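Local structure of LRA-12 (Uncultured bacterium, 5AEB) at residues T35-C40 and A225-Q230; A184-I189 and E256-L261; Q84-H89 and P159-G164; R180-N185 and L218-W223. The protein is a class B3 metallo-beta-lactamase that uses two zinc ions and probably hydrolyses beta-lactam antibiotics, carbapenems among them. All coordinates share one frame; numbering follows the deposited sequence.

Interaction 1 (T35-C40 and A225-Q230). With ZN (zinc ion), chain C.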
loop_
_atom_site.group_PDB
_atom_site.type_symbol
_atom_site.label_atom_id
_atom_site.label_comp_id
_atom_site.label_asym_id
_atom_site.label_seq_id
_atom_site.Cartn_x
_atom_site.Cartn_y
_atom_site.Cartn_z
ATOM N N THR A 35 9.474 1.579 -6.316
ATOM C CA THR A 35 10.879 1.888 -6.204
ATOM C C THR A 35 11.571 0.775 -5.443
ATOM O O THR A 35 10.985 -0.265 -5.167
ATOM C CB THR A 35 11.142 3.258 -5.530
ATOM O OG1 THR A 35 10.806 3.217 -4.133
ATOM C CG2 THR A 35 10.394 4.355 -6.249
ATOM N N TYR A 36 12.834 0.987 -5.123
ATOM C CA TYR A 36 13.593 -0.026 -4.447
ATOM C C TYR A 36 12.947 -0.355 -3.082
ATOM O O TYR A 36 12.935 -1.527 -2.705
ATOM C CB TYR A 36 15.070 0.368 -4.325
ATOM C CG TYR A 36 15.924 -0.753 -3.783
ATOM C CD1 TYR A 36 16.068 -0.918 -2.408
ATOM C CD2 TYR A 36 16.586 -1.655 -4.640
ATOM C CE1 TYR A 36 16.828 -1.940 -1.879
ATOM C CE2 TYR A 36 17.366 -2.689 -4.117
ATOM C CZ TYR A 36 17.475 -2.827 -2.733
ATOM O OH TYR A 36 18.212 -3.830 -2.149
ATOM N N ASP A 37 12.402 0.649 -2.385
ATOM C CA ASP A 37 11.649 0.448 -1.116
ATOM C C ASP A 37 10.155 0.863 -1.086
ATOM O O ASP A 37 9.401 0.334 -0.284
ATOM C CB ASP A 37 12.363 1.073 0.092
ATOM C CG ASP A 37 11.853 0.510 1.436
ATOM O OD1 ASP A 37 11.879 -0.726 1.662
ATOM O OD2 ASP A 37 11.421 1.301 2.283
ATOM N N LEU A 38 9.717 1.801 -1.928
ATOM C CA LEU A 38 8.286 2.168 -1.932
ATOM C C LEU A 38 7.507 1.271 -2.881
ATOM O O LEU A 38 7.654 1.336 -4.092
ATOM C CB LEU A 38 8.066 3.661 -2.199
ATOM C CG LEU A 38 8.941 4.550 -1.303
ATOM C CD1 LEU A 38 8.677 6.030 -1.550
ATOM C CD2 LEU A 38 8.682 4.206 0.164
ATOM N N ALA A 39 6.686 0.407 -2.305
ATOM C CA ALA A 39 6.061 -0.683 -3.056
ATOM C C ALA A 39 4.806 -0.190 -3.727
ATOM O O ALA A 39 3.908 0.377 -3.082
ATOM C CB ALA A 39 5.754 -1.849 -2.139
ATOM N N CYS A 40 4.770 -0.372 -5.040
ATOM C CA CYS A 40 3.606 -0.055 -5.857
ATOM C C CYS A 40 3.308 -1.289 -6.678
ATOM O O CYS A 40 4.234 -2.008 -7.115
ATOM C CB CYS A 40 3.912 1.108 -6.788
ATOM S SG CYS A 40 4.531 2.529 -5.874
ATOM N N ALA A 225 3.815 -6.018 1.089
ATOM C CA ALA A 225 3.586 -4.909 2.013
ATOM C C ALA A 225 3.820 -3.555 1.348
ATOM O O ALA A 225 4.159 -3.496 0.166
ATOM C CB ALA A 225 4.424 -5.086 3.286
ATOM N N SER A 226 3.601 -2.475 2.091
ATOM C CA SER A 226 3.756 -1.133 1.562
ATOM C C SER A 226 5.232 -0.740 1.322
ATOM O O SER A 226 5.519 0.082 0.468
ATOM C CB SER A 226 3.076 -0.136 2.490
ATOM O OG SER A 226 1.641 -0.252 2.347
ATOM N N HIS A 227 6.145 -1.339 2.075
ATOM C CA HIS A 227 7.592 -1.138 1.861
ATOM C C HIS A 227 8.230 -2.458 1.514
ATOM O O HIS A 227 7.923 -3.468 2.150
ATOM C CB HIS A 227 8.259 -0.540 3.112
ATOM C CG HIS A 227 7.912 0.914 3.351
ATOM N ND1 HIS A 227 8.745 1.929 3.021
ATOM C CD2 HIS A 227 6.790 1.500 3.925
ATOM C CE1 HIS A 227 8.135 3.114 3.309
ATOM N NE2 HIS A 227 6.957 2.846 3.884
ATOM N N ALA A 228 9.154 -2.467 0.542
ATOM C CA ALA A 228 9.798 -3.708 0.134
ATOM C C ALA A 228 10.465 -4.376 1.340
ATOM O O ALA A 228 10.355 -5.590 1.524
ATOM C CB ALA A 228 10.790 -3.482 -0.989
ATOM N N SER A 229 11.106 -3.576 2.183
ATOM C CA SER A 229 11.842 -4.120 3.296
ATOM C C SER A 229 10.909 -4.872 4.244
ATOM O O SER A 229 11.336 -5.846 4.843
ATOM C CB SER A 229 12.642 -3.038 4.033
ATOM O OG SER A 229 11.768 -2.041 4.547
ATOM N N GLN A 230 9.637 -4.445 4.353
ATOM C CA GLN A 230 8.739 -5.079 5.329
ATOM C C GLN A 230 8.362 -6.520 5.021
ATOM O O GLN A 230 8.009 -7.245 5.918
ATOM C CB GLN A 230 7.485 -4.253 5.595
ATOM C CG GLN A 230 7.781 -2.862 6.104
ATOM C CD GLN A 230 6.561 -1.945 6.036
ATOM O OE1 GLN A 230 5.731 -1.998 5.078
ATOM N NE2 GLN A 230 6.434 -1.108 7.032
HETATM ZN ZN ZN C . 5.415 4.085 4.343
HETATM O O HOH W 1 5.005 3.081 5.886
HETATM O O HOH W 2 4.517 5.285 5.555
#
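A zinc ligand and its second shell meet here, in the active site of the metallo-beta-lactamase fold. His227 binds the zinc ion of chain C through NE2 at 2.0 Å, and Asp88 and His89 share that metal. On the other side of the ring, His227 ND1 donates to Asp37 OD2 at 2.8 Å. The bond is fairly straight (164°). The oxygen lies close to the ring plane, but the ring nitrogen stands above the carboxylate plane. This His-carboxylate pair fixes the rotation of the imidazole and probably makes NE2 a better ligand. Asp37 is itself held: Ser229 N donates to its OD1 at 3.0 Å, nearly along the C-O axis. CG of Asp37 is anti to its backbone N (chi1 -162°), which lets the carboxylate span both partners. Leu38 runs alongside the histidine, and its CD2 comes 3.4 Å from His227 CE1. The backbones are tied on both flanks of Leu38. Ala228 N donates to Asp37 O at 2.9 Å, and Ala39 N to Ser226 O at 3.0 Å. The contact is buried and joins the loop between strands 30-32 and 41-45 to the loop between strand 222-225 and helix 233-236.

Interaction 2 (A184-I189 and E256-L261)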
loop_
_atom_site.group_PDB
_atom_site.type_symbol
_atom_site.label_atom_id
_atom_site.label_comp_id
_atom_site.label_asym_id
_atom_site.label_seq_id
_atom_site.Cartn_x
_atom_site.Cartn_y
_atom_site.Cartn_z
ATOM N N ALA A 184 -0.598 -6.184 2.230
ATOM C CA ALA A 184 -0.845 -5.813 3.627
ATOM C C ALA A 184 -0.272 -4.464 3.944
ATOM O O ALA A 184 0.862 -4.115 3.517
ATOM C CB ALA A 184 -0.263 -6.847 4.592
ATOM N N ASN A 185 -1.036 -3.690 4.710
ATOM C CA ASN A 185 -0.411 -2.565 5.356
ATOM C C ASN A 185 -0.000 -2.956 6.779
ATOM O O ASN A 185 -0.851 -3.079 7.653
ATOM C CB ASN A 185 -1.286 -1.333 5.358
ATOM C CG ASN A 185 -0.469 -0.101 5.636
ATOM O OD1 ASN A 185 -0.436 0.388 6.783
ATOM N ND2 ASN A 185 0.316 0.317 4.639
ATOM N N MET A 186 1.292 -3.157 7.013
ATOM C CA MET A 186 1.778 -3.608 8.350
ATOM C C MET A 186 1.495 -2.510 9.410
ATOM O O MET A 186 1.715 -1.327 9.140
ATOM C CB MET A 186 3.275 -3.975 8.308
ATOM C CG MET A 186 3.633 -5.001 7.213
ATOM S SD MET A 186 2.511 -6.410 7.218
ATOM C CE MET A 186 3.163 -7.372 8.586
ATOM N N PRO A 187 1.004 -2.897 10.606
ATOM C CA PRO A 187 0.661 -1.914 11.649
ATOM C C PRO A 187 1.887 -1.400 12.395
ATOM O O PRO A 187 2.071 -1.678 13.569
ATOM C CB PRO A 187 -0.252 -2.710 12.586
ATOM C CG PRO A 187 0.269 -4.115 12.458
ATOM C CD PRO A 187 0.657 -4.276 11.020
ATOM N N THR A 188 2.733 -0.666 11.699
ATOM C CA THR A 188 3.849 -0.041 12.326
ATOM C C THR A 188 3.319 1.207 13.038
ATOM O O THR A 188 2.250 1.725 12.687
ATOM C CB THR A 188 4.921 0.304 11.281
ATOM O OG1 THR A 188 4.352 1.160 10.277
ATOM C CG2 THR A 188 5.474 -1.006 10.607
ATOM N N ILE A 189 4.049 1.645 14.052
ATOM C CA ILE A 189 3.703 2.828 14.819
ATOM C C ILE A 189 4.609 3.982 14.420
ATOM O O ILE A 189 5.854 3.865 14.383
ATOM C CB ILE A 189 3.792 2.569 16.335
ATOM C CG1 ILE A 189 2.786 1.475 16.728
ATOM C CG2 ILE A 189 3.607 3.864 17.136
ATOM C CD1 ILE A 189 3.012 0.941 18.118
ATOM N N GLU A 256 6.376 -13.373 12.113
ATOM C CA GLU A 256 7.507 -12.755 12.837
ATOM C C GLU A 256 7.306 -11.235 12.873
ATOM O O GLU A 256 7.517 -10.586 13.902
ATOM C CB GLU A 256 8.871 -13.055 12.184
ATOM C CG GLU A 256 9.554 -14.336 12.630
ATOM C CD GLU A 256 10.719 -14.763 11.721
ATOM O OE1 GLU A 256 11.139 -13.982 10.834
ATOM O OE2 GLU A 256 11.208 -15.901 11.871
ATOM N N SER A 257 6.877 -10.684 11.743
ATOM C CA SER A 257 6.683 -9.272 11.617
ATOM C C SER A 257 5.537 -8.792 12.542
ATOM O O SER A 257 5.672 -7.770 13.232
ATOM C CB SER A 257 6.438 -8.930 10.152
ATOM O OG SER A 257 6.128 -7.581 10.010
ATOM N N LEU A 258 4.434 -9.535 12.595
ATOM C CA LEU A 258 3.329 -9.108 13.446
ATOM C C LEU A 258 3.655 -9.242 14.950
ATOM O O LEU A 258 3.159 -8.461 15.772
ATOM C CB LEU A 258 2.032 -9.842 13.108
ATOM C CG LEU A 258 1.351 -9.507 11.777
ATOM C CD1 LEU A 258 0.137 -10.398 11.604
ATOM C CD2 LEU A 258 0.968 -8.033 11.651
ATOM N N ASP A 259 4.449 -10.261 15.295
ATOM C CA ASP A 259 4.969 -10.443 16.639
ATOM C C ASP A 259 5.723 -9.182 17.069
ATOM O O ASP A 259 5.387 -8.585 18.084
ATOM C CB ASP A 259 5.917 -11.644 16.650
ATOM C CG ASP A 259 6.065 -12.258 18.009
ATOM O OD1 ASP A 259 5.522 -11.727 19.001
ATOM O OD2 ASP A 259 6.732 -13.304 18.092
ATOM N N LYS A 260 6.726 -8.787 16.278
ATOM C CA LYS A 260 7.490 -7.553 16.497
ATOM C C LYS A 260 6.584 -6.324 16.621
ATOM O O LYS A 260 6.740 -5.514 17.526
ATOM C CB LYS A 260 8.475 -7.345 15.375
ATOM C CG LYS A 260 9.752 -8.149 15.567
ATOM C CD LYS A 260 10.325 -8.677 14.255
ATOM C CE LYS A 260 10.870 -7.550 13.369
ATOM N NZ LYS A 260 10.769 -7.850 11.910
ATOM N N LEU A 261 5.597 -6.214 15.743
ATOM C CA LEU A 261 4.739 -5.060 15.783
ATOM C C LEU A 261 3.796 -5.100 17.004
ATOM O O LEU A 261 3.403 -4.057 17.523
ATOM C CB LEU A 261 3.989 -4.900 14.460
ATOM C CG LEU A 261 4.849 -4.721 13.197
ATOM C CD1 LEU A 261 3.939 -4.800 11.999
ATOM C CD2 LEU A 261 5.663 -3.426 13.178
HETATM O O HOH W 3 3.522 -1.853 15.905
#
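The loop 184-189 runs past one side of helix 251-267, with the CA atoms of Thr188 and Leu261 6.2 Å apart, and makes an inverse gamma turn centred on Pro187. Thr188 N closes that turn on Met186 O at 2.8 Å. Leu261 has the largest share of the contact. Its CG is anti to the carbonyl carbon (chi1 -60°), and its two methyls divide the work. Leu261 CD1 meets the proline ring 3.5 Å from Pro187 CD, which is tight for two carbons, and the two side chains cross at about a right angle. The same methyl also meets Met186 CB. CD2 lies 3.5 Å from Thr188 CG2, where the two side chains run side by side and point the same way. One helical turn earlier, Leu258 crosses Pro187 and Met186 at about right angles. Its CD2 touches Met186 CE at 3.8 Å and also Pro187 CD. Met186 is bent at chi2 and chi3 (-48° and -79°), and this brings its terminal methyl to the helix. There CE also rests 3.3 Å from Ser257 OG. The polar link is a single water, which donates to Pro187 O at 2.8 Å and to Leu261 O at 2.7 Å. Helix 204-216 packs on the same proline through Leu212 and Met215, and Trp223 and Ala225 of strand 222-225 touch Met186. This is helix-on-loop packing beside the zinc site of the metallo-beta-lactamase fold, where Thr188 O accepts a weak hydrogen bond from ND1 of the zinc ligand His161.

Interaction 3 (Q84-H89 and P159-G164). With ZN (zinc ion), chain D; ZN (zinc ion), chain C.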
loop_
_atom_site.group_PDB
_atom_site.type_symbol
_atom_site.label_atom_id
_atom_site.label_comp_id
_atom_site.label_asym_id
_atom_site.label_seq_id
_atom_site.Cartn_x
_atom_site.Cartn_y
_atom_site.Cartn_z
ATOM N N GLN A 84 -2.690 3.380 2.549
ATOM C CA GLN A 84 -2.108 4.228 3.564
ATOM C C GLN A 84 -2.015 5.665 3.067
ATOM O O GLN A 84 -1.268 5.913 2.116
ATOM C CB GLN A 84 -0.623 3.752 3.706
ATOM C CG GLN A 84 -0.136 3.653 5.075
ATOM C CD GLN A 84 1.357 3.632 5.126
ATOM O OE1 GLN A 84 1.987 4.706 5.301
ATOM N NE2 GLN A 84 1.960 2.401 5.014
ATOM N N ALA A 85 -2.613 6.628 3.769
ATOM C CA ALA A 85 -2.490 8.015 3.296
ATOM C C ALA A 85 -1.277 8.769 3.866
ATOM O O ALA A 85 -1.417 9.681 4.690
ATOM C CB ALA A 85 -3.781 8.792 3.536
ATOM N N HIS A 86 -0.083 8.354 3.453
ATOM C CA HIS A 86 1.144 9.043 3.797
ATOM C C HIS A 86 1.832 9.389 2.526
ATOM O O HIS A 86 1.686 8.683 1.543
ATOM C CB HIS A 86 2.086 8.173 4.630
ATOM C CG HIS A 86 1.780 8.156 6.109
ATOM N ND1 HIS A 86 2.216 7.168 6.928
ATOM C CD2 HIS A 86 1.054 9.040 6.907
ATOM C CE1 HIS A 86 1.768 7.412 8.180
ATOM N NE2 HIS A 86 1.080 8.571 8.165
ATOM N N TYR A 87 2.647 10.442 2.579
ATOM C CA TYR A 87 3.300 10.994 1.387
ATOM C C TYR A 87 4.211 10.012 0.667
ATOM O O TYR A 87 4.413 10.158 -0.535
ATOM C CB TYR A 87 4.083 12.278 1.719
ATOM C CG TYR A 87 5.379 12.047 2.468
ATOM C CD1 TYR A 87 5.392 11.918 3.860
ATOM C CD2 TYR A 87 6.592 11.922 1.784
ATOM C CE1 TYR A 87 6.578 11.695 4.555
ATOM C CE2 TYR A 87 7.786 11.703 2.464
ATOM C CZ TYR A 87 7.784 11.594 3.844
ATOM O OH TYR A 87 8.987 11.365 4.521
ATOM N N ASP A 88 4.764 9.043 1.396
ATOM C CA ASP A 88 5.612 8.005 0.787
ATOM C C ASP A 88 4.808 6.964 -0.048
ATOM O O ASP A 88 5.396 6.195 -0.797
ATOM C CB ASP A 88 6.595 7.320 1.813
ATOM C CG ASP A 88 5.896 6.700 3.025
ATOM O OD1 ASP A 88 4.906 7.329 3.543
ATOM O OD2 ASP A 88 6.327 5.581 3.471
ATOM N N HIS A 89 3.476 6.991 0.054
ATOM C CA HIS A 89 2.614 6.114 -0.749
ATOM C C HIS A 89 1.577 6.816 -1.570
ATOM O O HIS A 89 0.850 6.155 -2.331
ATOM C CB HIS A 89 1.968 5.062 0.137
ATOM C CG HIS A 89 2.942 4.438 1.106
ATOM N ND1 HIS A 89 3.782 3.471 0.745
ATOM C CD2 HIS A 89 3.223 4.735 2.441
ATOM C CE1 HIS A 89 4.551 3.131 1.806
ATOM N NE2 HIS A 89 4.213 3.919 2.838
ATOM N N PRO A 159 -6.889 -0.031 10.579
ATOM C CA PRO A 159 -6.444 1.276 11.048
ATOM C C PRO A 159 -5.313 1.249 12.054
ATOM O O PRO A 159 -5.025 0.212 12.672
ATOM C CB PRO A 159 -7.726 1.884 11.673
ATOM C CG PRO A 159 -8.444 0.686 12.192
ATOM C CD PRO A 159 -8.249 -0.336 11.090
ATOM N N GLY A 160 -4.675 2.397 12.203
ATOM C CA GLY A 160 -3.716 2.606 13.286
ATOM C C GLY A 160 -2.542 3.353 12.730
ATOM O O GLY A 160 -2.281 4.471 13.153
ATOM N N HIS A 161 -1.835 2.726 11.781
ATOM C CA HIS A 161 -0.773 3.418 11.026
ATOM C C HIS A 161 -1.324 4.729 10.507
ATOM O O HIS A 161 -0.680 5.784 10.672
ATOM C CB HIS A 161 -0.219 2.589 9.882
ATOM C CG HIS A 161 0.994 3.225 9.192
ATOM N ND1 HIS A 161 2.242 3.113 9.669
ATOM C CD2 HIS A 161 1.089 4.012 8.038
ATOM C CE1 HIS A 161 3.095 3.782 8.882
ATOM N NE2 HIS A 161 2.389 4.328 7.868
ATOM N N THR A 162 -2.499 4.665 9.866
ATOM C CA THR A 162 -3.290 5.843 9.576
ATOM C C THR A 162 -4.708 5.528 10.041
ATOM O O THR A 162 -5.034 4.369 10.356
ATOM C CB THR A 162 -3.231 6.324 8.087
ATOM O OG1 THR A 162 -3.818 5.345 7.208
ATOM C CG2 THR A 162 -1.837 6.594 7.664
ATOM N N LYS A 163 -5.550 6.550 10.123
ATOM C CA LYS A 163 -6.939 6.315 10.530
ATOM C C LYS A 163 -7.672 5.414 9.502
ATOM O O LYS A 163 -8.642 4.761 9.854
ATOM C CB LYS A 163 -7.682 7.634 10.715
ATOM C CG LYS A 163 -7.038 8.561 11.731
ATOM C CD LYS A 163 -7.920 9.779 11.987
ATOM C CE LYS A 163 -7.157 10.825 12.803
ATOM N NZ LYS A 163 -8.064 11.464 13.801
ATOM N N GLY A 164 -7.224 5.421 8.241
ATOM C CA GLY A 164 -7.838 4.598 7.206
ATOM C C GLY A 164 -6.881 3.618 6.541
ATOM O O GLY A 164 -7.124 3.184 5.420
HETATM ZN ZN ZN D . 2.983 5.436 6.624
HETATM ZN ZN ZN C . 5.415 4.085 4.343
HETATM O O HOH W 1 5.005 3.081 5.886
HETATM O O HOH W 2 4.517 5.285 5.555
#
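A glutamine side chain serves as a zinc ligand here, beside two histidines. Gln84, His86, Asp88 and His89 follow the HxHxDH pattern of metallo-beta-lactamases, with Gln84 in the place of the first histidine, and His161 comes from the loop between strands 151-157 and 166-173. The zinc ion of chain D is bound by Gln84 OE1 at 1.8 Å, His86 ND1 at 1.9 Å and His161 NE2 at 1.8 Å. A water at 1.9 Å completes the four ligands and also binds the zinc ion of chain C, so it bridges the metals. The rings of His86 and His161 cross obliquely, their planes 66° apart. The Gln84 amide is likewise turned, 63° from the His161 ring, yet OE1 lies near that ring's plane at its edge. Gln84 NE2 donates to the second water, a ligand of the zinc ion of chain C alone. That ion is also held by Asp88 OD2, His89 NE2 and, from outside the two segments, His227. Thr162 turns its hydroxyl to Asp110 OD2, which also accepts from Ala85 N. Its methyl makes a CH-pi contact: Thr162 CG2 sits over one face of His86, 3.7 Å from the ring centroid.

Interaction 4 (R180-N185 and L218-W223)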
loop_
_atom_site.group_PDB
_atom_site.type_symbol
_atom_site.label_atom_id
_atom_site.label_comp_id
_atom_site.label_asym_id
_atom_site.label_seq_id
_atom_site.Cartn_x
_atom_site.Cartn_y
_atom_site.Cartn_z
ATOM N N ARG A 180 -4.004 -16.780 -3.361
ATOM C CA ARG A 180 -4.688 -15.802 -2.545
ATOM C C ARG A 180 -3.612 -14.796 -2.085
ATOM O O ARG A 180 -2.683 -15.148 -1.365
ATOM C CB ARG A 180 -5.381 -16.545 -1.396
ATOM C CG ARG A 180 -5.889 -15.692 -0.252
ATOM C CD ARG A 180 -7.116 -14.875 -0.597
ATOM N NE ARG A 180 -8.171 -15.643 -1.251
ATOM C CZ ARG A 180 -9.261 -16.124 -0.661
ATOM N NH1 ARG A 180 -9.452 -15.951 0.635
ATOM N NH2 ARG A 180 -10.154 -16.794 -1.389
ATOM N N ILE A 181 -3.722 -13.554 -2.527
ATOM C CA ILE A 181 -2.708 -12.546 -2.251
ATOM C C ILE A 181 -3.224 -11.536 -1.211
ATOM O O ILE A 181 -4.329 -11.039 -1.357
ATOM C CB ILE A 181 -2.378 -11.751 -3.530
ATOM C CG1 ILE A 181 -2.024 -12.697 -4.710
ATOM C CG2 ILE A 181 -1.317 -10.692 -3.240
ATOM C CD1 ILE A 181 -0.573 -13.121 -4.739
ATOM N N LEU A 182 -2.423 -11.266 -0.174
ATOM C CA LEU A 182 -2.625 -10.130 0.742
ATOM C C LEU A 182 -1.645 -9.009 0.436
ATOM O O LEU A 182 -0.408 -9.189 0.522
ATOM C CB LEU A 182 -2.395 -10.556 2.189
ATOM C CG LEU A 182 -2.534 -9.532 3.326
ATOM C CD1 LEU A 182 -3.930 -8.940 3.402
ATOM C CD2 LEU A 182 -2.175 -10.217 4.624
ATOM N N ILE A 183 -2.177 -7.862 0.046
ATOM C CA ILE A 183 -1.346 -6.666 -0.030
ATOM C C ILE A 183 -1.561 -6.019 1.317
ATOM O O ILE A 183 -2.610 -5.430 1.548
ATOM C CB ILE A 183 -1.776 -5.723 -1.153
ATOM C CG1 ILE A 183 -1.657 -6.436 -2.521
ATOM C CG2 ILE A 183 -0.968 -4.425 -1.078
ATOM C CD1 ILE A 183 -2.198 -5.619 -3.675
ATOM N N ALA A 184 -0.598 -6.184 2.230
ATOM C CA ALA A 184 -0.845 -5.813 3.627
ATOM C C ALA A 184 -0.272 -4.464 3.944
ATOM O O ALA A 184 0.862 -4.115 3.517
ATOM C CB ALA A 184 -0.263 -6.847 4.592
ATOM N N ASN A 185 -1.036 -3.690 4.710
ATOM C CA ASN A 185 -0.411 -2.565 5.356
ATOM C C ASN A 185 -0.000 -2.956 6.779
ATOM O O ASN A 185 -0.851 -3.079 7.653
ATOM C CB ASN A 185 -1.286 -1.333 5.358
ATOM C CG ASN A 185 -0.469 -0.101 5.636
ATOM O OD1 ASN A 185 -0.436 0.388 6.783
ATOM N ND2 ASN A 185 0.316 0.317 4.639
ATOM N N LEU A 218 -5.819 -13.602 9.296
ATOM C CA LEU A 218 -5.977 -13.647 7.850
ATOM C C LEU A 218 -5.276 -14.902 7.279
ATOM O O LEU A 218 -4.260 -15.342 7.830
ATOM C CB LEU A 218 -5.374 -12.401 7.229
ATOM C CG LEU A 218 -6.182 -11.108 7.447
ATOM C CD1 LEU A 218 -5.480 -9.891 6.886
ATOM C CD2 LEU A 218 -7.572 -11.265 6.842
ATOM N N SER A 219 -5.828 -15.484 6.216
ATOM C CA SER A 219 -5.094 -16.496 5.445
ATOM C C SER A 219 -4.957 -16.157 3.951
ATOM O O SER A 219 -5.859 -15.562 3.332
ATOM C CB SER A 219 -5.654 -17.911 5.651
ATOM O OG SER A 219 -7.043 -17.877 5.549
ATOM N N PHE A 220 -3.803 -16.565 3.405
ATOM C CA PHE A 220 -3.360 -16.210 2.061
ATOM C C PHE A 220 -2.126 -17.093 1.738
ATOM O O PHE A 220 -1.498 -17.704 2.654
ATOM C CB PHE A 220 -2.944 -14.720 2.033
ATOM C CG PHE A 220 -2.033 -14.348 3.175
ATOM C CD1 PHE A 220 -0.653 -14.588 3.100
ATOM C CD2 PHE A 220 -2.560 -13.794 4.350
ATOM C CE1 PHE A 220 0.183 -14.294 4.190
ATOM C CE2 PHE A 220 -1.725 -13.494 5.417
ATOM C CZ PHE A 220 -0.358 -13.749 5.353
ATOM N N ASP A 221 -1.772 -17.119 0.462
ATOM C CA ASP A 221 -0.619 -17.847 -0.024
ATOM C C ASP A 221 0.592 -16.918 -0.042
ATOM O O ASP A 221 1.685 -17.318 0.334
ATOM C CB ASP A 221 -0.924 -18.366 -1.428
ATOM C CG ASP A 221 -2.084 -19.364 -1.435
ATOM O OD1 ASP A 221 -2.008 -20.335 -0.619
ATOM O OD2 ASP A 221 -3.069 -19.191 -2.208
ATOM N N ILE A 222 0.363 -15.668 -0.455
ATOM C CA ILE A 222 1.399 -14.654 -0.646
ATOM C C ILE A 222 0.998 -13.335 0.029
ATOM O O ILE A 222 -0.166 -12.900 -0.054
ATOM C CB ILE A 222 1.639 -14.410 -2.163
ATOM C CG1 ILE A 222 2.205 -15.700 -2.811
ATOM C CG2 ILE A 222 2.482 -13.149 -2.421
ATOM C CD1 ILE A 222 2.274 -15.621 -4.321
ATOM N N TRP A 223 1.941 -12.743 0.755
ATOM C CA TRP A 223 1.738 -11.429 1.313
ATOM C C TRP A 223 2.799 -10.510 0.786
ATOM O O TRP A 223 3.984 -10.906 0.601
ATOM C CB TRP A 223 1.735 -11.436 2.832
ATOM C CG TRP A 223 3.064 -11.733 3.492
ATOM C CD1 TRP A 223 3.705 -12.962 3.576
ATOM C CD2 TRP A 223 3.952 -10.792 4.205
ATOM N NE1 TRP A 223 4.886 -12.848 4.243
ATOM C CE2 TRP A 223 5.095 -11.575 4.654
ATOM C CE3 TRP A 223 3.908 -9.427 4.501
ATOM C CZ2 TRP A 223 6.158 -11.007 5.365
ATOM C CZ3 TRP A 223 4.969 -8.867 5.227
ATOM C CH2 TRP A 223 6.066 -9.645 5.654
HETATM O O HOH W 4 -8.415 -15.637 3.023
#
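Leu182 lies over one face of the Phe220 ring, the two side chains crossing obliquely. Leu182 CB makes a CH-pi contact, 4.2 Å from the ring centroid and 27° off the normal. Its CD2 comes within 3.4 Å of Phe220 CE2. CG of Leu182 is anti to the backbone N (chi1 179°), while CG of Phe220 takes the crowded position between N and the carbonyl carbon (chi1 48°). The other methyl of Leu182, CD1, meets Leu218 CD1 at 3.9 Å, where the two leucines cross at about a right angle. Tyr254 of helix 251-267 covers this side, edge-to-face with both Phe220 and Trp223. The strands 178-184 and 222-225 run parallel and are joined through helix 204-216, a beta-alpha-beta crossover at the edge of the five-stranded sheet. Leu182 N donates to Ile222 O at 2.8 Å, nearly along the C=O axis. Arg180 O is gripped twice, in its carbonyl plane, by Asp221 N and Ile222 N. On the sheet face away from Phe220, Ile181 and Ile222 lie side by side and point the same way. Ile181 CD1 touches Ile222 CB at 3.6 Å, and Ala27 of strand 24-27 packs on both. Just before strand 222-225 begins, Asp221 OD2 takes Arg180 N on its anti lone pair at 2.8 Å. The Arg180 chain packs its CG against Ser219 O and Phe220, then bends off, and its NE forms a salt bridge with Asp171.

From the N terminus, 35-40 comes first and waits until 225-230 to close interaction 1, the longest loop of the four. Within it, interaction 3 opens at 84-89 and closes at 159-164, before strand 166-173. Segments 180-185 and 184-189 then overlap at Ala184 and Asn185. The first closes interaction 4 with 218-223, also inside the span of interaction 1. The second closes only at 256-261, so interaction 2 crosses interaction 1. Interactions 1 and 3 meet at the zinc ion of chain C and share two waters. Interaction 4 joins edge strand 222-225 to its neighbour 178-184 in the five-stranded sheet, and interaction 2 ties the following loop to the C-terminal helix.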